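PDB 3W0K: bifunctional endomannanase/endoglucanase from Caldanaerobius polysaccharolyticus, which probably cleaves internal beta-linkages in mannan and cellulose chains, as a family 5 glycoside hydrolase built on a beta/alpha barrel. Local coordinates for residues L83-G88 and N94-D99; D99-W102 and R106-D109. All blocks are in the same frame, centred on the assembly; numbering follows the deposited sequence.

Contact 1: residues L83-G88 and N94-D99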
# COMPACT_ATOMS: atom_id res chain seq x y z
N LEU A 83 -0.54 -6.56 6.28
CA LEU A 83 0.53 -6.80 7.24
C LEU A 83 1.74 -6.11 6.62
O LEU A 83 2.26 -6.55 5.59
CB LEU A 83 0.82 -8.30 7.43
CG LEU A 83 -0.16 -9.11 8.28
CD1 LEU A 83 0.43 -10.50 8.52
CD2 LEU A 83 -0.41 -8.42 9.61
N HIS A 84 2.11 -4.95 7.18
CA HIS A 84 3.25 -4.19 6.67
C HIS A 84 4.53 -4.82 7.19
O HIS A 84 5.51 -4.97 6.44
CB HIS A 84 3.15 -2.73 7.10
CG HIS A 84 4.12 -1.85 6.38
ND1 HIS A 84 5.37 -1.55 6.88
CD2 HIS A 84 4.04 -1.24 5.17
CE1 HIS A 84 6.02 -0.81 6.01
NE2 HIS A 84 5.24 -0.61 4.96
N ARG A 85 4.56 -5.06 8.49
CA ARG A 85 5.67 -5.78 9.11
C ARG A 85 4.95 -7.06 9.49
O ARG A 85 3.97 -7.05 10.25
CB ARG A 85 6.23 -5.09 10.36
CG ARG A 85 7.32 -5.95 11.04
CD ARG A 85 8.05 -5.23 12.15
NE ARG A 85 8.90 -4.15 11.65
CZ ARG A 85 10.13 -4.29 11.18
NH1 ARG A 85 10.71 -5.49 11.15
NH2 ARG A 85 10.80 -3.23 10.74
N ALA A 86 5.34 -8.14 8.83
CA ALA A 86 4.77 -9.46 9.04
C ALA A 86 5.82 -10.35 9.68
O ALA A 86 7.00 -9.98 9.73
CB ALA A 86 4.34 -10.05 7.70
N PRO A 87 5.42 -11.50 10.24
CA PRO A 87 6.41 -12.39 10.85
C PRO A 87 7.52 -12.70 9.86
O PRO A 87 7.28 -13.30 8.80
CB PRO A 87 5.58 -13.64 11.16
CG PRO A 87 4.27 -13.06 11.55
CD PRO A 87 4.04 -11.98 10.51
N GLY A 88 8.73 -12.25 10.18
CA GLY A 88 9.87 -12.49 9.32
C GLY A 88 10.10 -11.53 8.16
O GLY A 88 10.95 -11.80 7.32
N ASN A 94 14.31 -4.68 7.84
CA ASN A 94 14.05 -6.12 7.87
C ASN A 94 15.02 -6.80 8.84
O ASN A 94 14.74 -7.89 9.35
CB ASN A 94 14.21 -6.70 6.46
CG ASN A 94 13.61 -8.08 6.33
OD1 ASN A 94 12.62 -8.41 6.99
ND2 ASN A 94 14.19 -8.89 5.45
N ASP A 95 16.14 -6.12 9.14
CA ASP A 95 17.16 -6.64 10.05
C ASP A 95 16.67 -6.77 11.49
O ASP A 95 17.28 -7.47 12.30
CB ASP A 95 18.41 -5.75 10.02
CG ASP A 95 18.13 -4.33 10.49
OD1 ASP A 95 17.26 -3.67 9.90
OD2 ASP A 95 18.78 -3.89 11.46
N ILE A 96 15.58 -6.07 11.81
CA ILE A 96 14.96 -6.10 13.14
C ILE A 96 14.24 -7.44 13.37
O ILE A 96 14.03 -7.85 14.51
CB ILE A 96 13.97 -4.91 13.30
CG1 ILE A 96 14.75 -3.60 13.44
CG2 ILE A 96 13.04 -5.11 14.50
CD1 ILE A 96 13.86 -2.37 13.57
N GLU A 97 13.87 -8.11 12.29
CA GLU A 97 13.20 -9.40 12.40
C GLU A 97 14.19 -10.48 12.80
O GLU A 97 15.38 -10.39 12.49
CB GLU A 97 12.56 -9.80 11.07
CG GLU A 97 11.35 -8.97 10.67
CD GLU A 97 10.24 -9.04 11.70
OE1 GLU A 97 9.84 -10.15 12.09
OE2 GLU A 97 9.78 -7.97 12.14
N ARG A 98 13.70 -11.49 13.51
CA ARG A 98 14.53 -12.61 13.92
C ARG A 98 14.62 -13.60 12.76
O ARG A 98 15.70 -14.08 12.41
CB ARG A 98 13.91 -13.32 15.13
CG ARG A 98 14.71 -14.52 15.64
CD ARG A 98 13.91 -15.35 16.63
NE ARG A 98 12.80 -16.05 15.98
CZ ARG A 98 11.85 -16.72 16.62
NH1 ARG A 98 11.85 -16.80 17.95
NH2 ARG A 98 10.90 -17.33 15.93
N ASP A 99 13.47 -13.87 12.16
CA ASP A 99 13.35 -14.82 11.06
C ASP A 99 13.25 -14.17 9.68
O ASP A 99 13.11 -12.96 9.55
CB ASP A 99 12.09 -15.67 11.26
CG ASP A 99 12.02 -16.31 12.63
OD1 ASP A 99 13.09 -16.63 13.19
OD2 ASP A 99 10.90 -16.50 13.13
O HOH W 1 12.69 -11.38 5.11
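The carboxylate of Glu97 reaches back from 94-99 to hold 83-88 through both of its oxygens. On one side Arg85 NH1 forms a salt bridge with Glu97 OE2, 2.8 Å long and nearly straight at 164°; OE2 uses its anti lone pair and lies in the guanidinium plane. The two side chains run past each other in opposite directions, and a bend at chi2 of Glu97 (-59°) folds its carboxylate back beside the arginine chain. The other oxygen, Glu97 OE1, takes the backbone N-H of Gly88 at 3.0 Å, from above the carboxylate plane, and also bonds Tyr45 OH. Here the packing is close: Gly88 CA lies 3.3 Å from Asp99 O in a CA-H...O contact, and at phi 85° a CB would collide with the carbonyl O of Pro87, so glycine suits the place. The flank of exposed Ile96 and partly exposed Asn94 is looser and faces solvent. Ile96 CG2 lies over one guanidinium face, while a water joins Gly88 O to Asn94 ND2. An alanine in place of Glu97 is likely to leave Arg85 without its carboxylate mate, and the Gly88 N-H and Tyr45 OH without this acceptor. One glutamate thus probably offsets the charge of buried Arg85 and gives the Gly88 N-H an acceptor, tying the start of the loop after strand 78-83 to a later part of it.

Contact 2: residues D99-W102 and R106-D109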
# COMPACT_ATOMS: atom_id res chain seq x y z
N ASP A 99 13.47 -13.87 12.16
CA ASP A 99 13.35 -14.82 11.06
C ASP A 99 13.25 -14.17 9.68
O ASP A 99 13.11 -12.96 9.55
CB ASP A 99 12.09 -15.67 11.26
CG ASP A 99 12.02 -16.31 12.63
OD1 ASP A 99 13.09 -16.63 13.19
OD2 ASP A 99 10.90 -16.50 13.13
N ASN A 100 13.30 -15.03 8.66
CA ASN A 100 13.17 -14.62 7.27
C ASN A 100 11.95 -15.34 6.70
O ASN A 100 11.99 -16.54 6.42
CB ASN A 100 14.40 -14.99 6.45
CG ASN A 100 14.23 -14.72 4.97
OD1 ASN A 100 13.29 -14.03 4.56
ND2 ASN A 100 15.11 -15.27 4.15
N LEU A 101 10.88 -14.58 6.50
CA LEU A 101 9.62 -15.10 5.99
C LEU A 101 9.74 -15.88 4.68
O LEU A 101 9.02 -16.85 4.46
CB LEU A 101 8.64 -13.95 5.78
CG LEU A 101 7.26 -14.28 5.19
CD1 LEU A 101 6.54 -15.24 6.12
CD2 LEU A 101 6.44 -13.01 5.01
N TRP A 102 10.67 -15.48 3.83
CA TRP A 102 10.81 -16.12 2.53
C TRP A 102 11.38 -17.52 2.53
O TRP A 102 11.17 -18.26 1.58
CB TRP A 102 11.56 -15.20 1.57
CG TRP A 102 10.98 -13.82 1.64
CD1 TRP A 102 11.58 -12.70 2.13
CD2 TRP A 102 9.63 -13.45 1.33
NE1 TRP A 102 10.69 -11.67 2.18
CE2 TRP A 102 9.48 -12.10 1.70
CE3 TRP A 102 8.53 -14.14 0.80
CZ2 TRP A 102 8.27 -11.41 1.55
CZ3 TRP A 102 7.33 -13.45 0.65
CH2 TRP A 102 7.21 -12.10 1.03
N ARG A 106 9.17 -21.64 10.35
CA ARG A 106 8.59 -21.08 11.57
C ARG A 106 7.93 -19.72 11.33
O ARG A 106 6.87 -19.43 11.90
CB ARG A 106 9.63 -21.02 12.70
CG ARG A 106 10.82 -20.11 12.42
CD ARG A 106 11.91 -20.29 13.47
NE ARG A 106 13.01 -19.35 13.28
CZ ARG A 106 14.05 -19.54 12.47
NH1 ARG A 106 14.16 -20.66 11.76
NH2 ARG A 106 14.97 -18.59 12.35
N ALA A 107 8.53 -18.90 10.47
CA ALA A 107 7.97 -17.58 10.17
C ALA A 107 6.77 -17.73 9.25
O ALA A 107 5.77 -17.02 9.39
CB ALA A 107 9.02 -16.69 9.52
N GLN A 108 6.86 -18.67 8.31
CA GLN A 108 5.78 -18.92 7.37
C GLN A 108 4.57 -19.45 8.13
O GLN A 108 3.44 -19.05 7.85
CB GLN A 108 6.23 -19.89 6.28
CG GLN A 108 7.26 -19.25 5.36
CD GLN A 108 7.97 -20.24 4.46
OE1 GLN A 108 7.72 -21.45 4.51
NE2 GLN A 108 8.88 -19.73 3.64
N ASP A 109 4.81 -20.32 9.11
CA ASP A 109 3.72 -20.86 9.91
C ASP A 109 3.06 -19.74 10.72
O ASP A 109 1.83 -19.70 10.85
CB ASP A 109 4.22 -21.96 10.86
CG ASP A 109 4.56 -23.26 10.14
OD1 ASP A 109 4.22 -23.41 8.95
OD2 ASP A 109 5.16 -24.14 10.79
O HOH W 2 10.16 -20.65 1.21
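Asp99 and Ala107 meet through their CB atoms, 3.7 Å apart, where the loop comes down on the first turn of helix 105-121. Ala107 is small enough to let the loop backbone lie close, its CB also coming within 3.9 Å of Leu101 CA. Beyond CB, the Asp99 carboxylate turns to Arg106, whose NE and NH2 both point at the single oxygen Asp99 OD1. These bonds are short, 2.7 Å from NE to OD1, but bent to 131° and less, hence weak; the carboxylate and guanidinium planes stand almost at right angles. Arg98 supplies a second guanidinium and Tyr54 OH a bond to OD2, so the carboxylate has several partners. With CG anti to the backbone N (chi1 178°), Leu101 makes an apolar contact from CD1 to Ala107 CB at 4.5 Å; CD1 also packs on the helix backbone at Ala107 O, while CD2 sits over a face of the Trp102 ring, toward its rim. The backbone carbonyl of Leu101 is met by Gln108, whose extended chain brings NE2 to Leu101 O at 3.0 Å, and the same amide nitrogen also donates to a water that bonds Trp102 O. A buried aspartate and a leucine thus pack on Ala107, with exposed Arg106 and partly exposed Gln108 supplying the polar bonds; the negative charge of Asp99 is probably offset by Arg106 and Arg98.

In the fold
Both contacts belong to the connection between strand 78-83 and helix 105-121 of the barrel, and Asp99 is common to them. Contact 1 lies deeper, about 17 Å from the chain centre to its own, and is largely buried at the carboxyl end of the strand, the side where barrel enzymes of this kind carry their active sites; His84, just before its touching residues, bonds a Tris molecule probably from the crystallisation liquor. Contact 2, about 21 Å out, is only partly buried and joins loop to helix. The inner contact depends on a glutamate bonded to arginine and a glycine N-H, the outer on packing round an alanine, an amide-to-carbonyl bond and a weakly hydrogen-bonded salt bridge. Gly88 O and Leu101 N, 2.9 Å apart, probably link them.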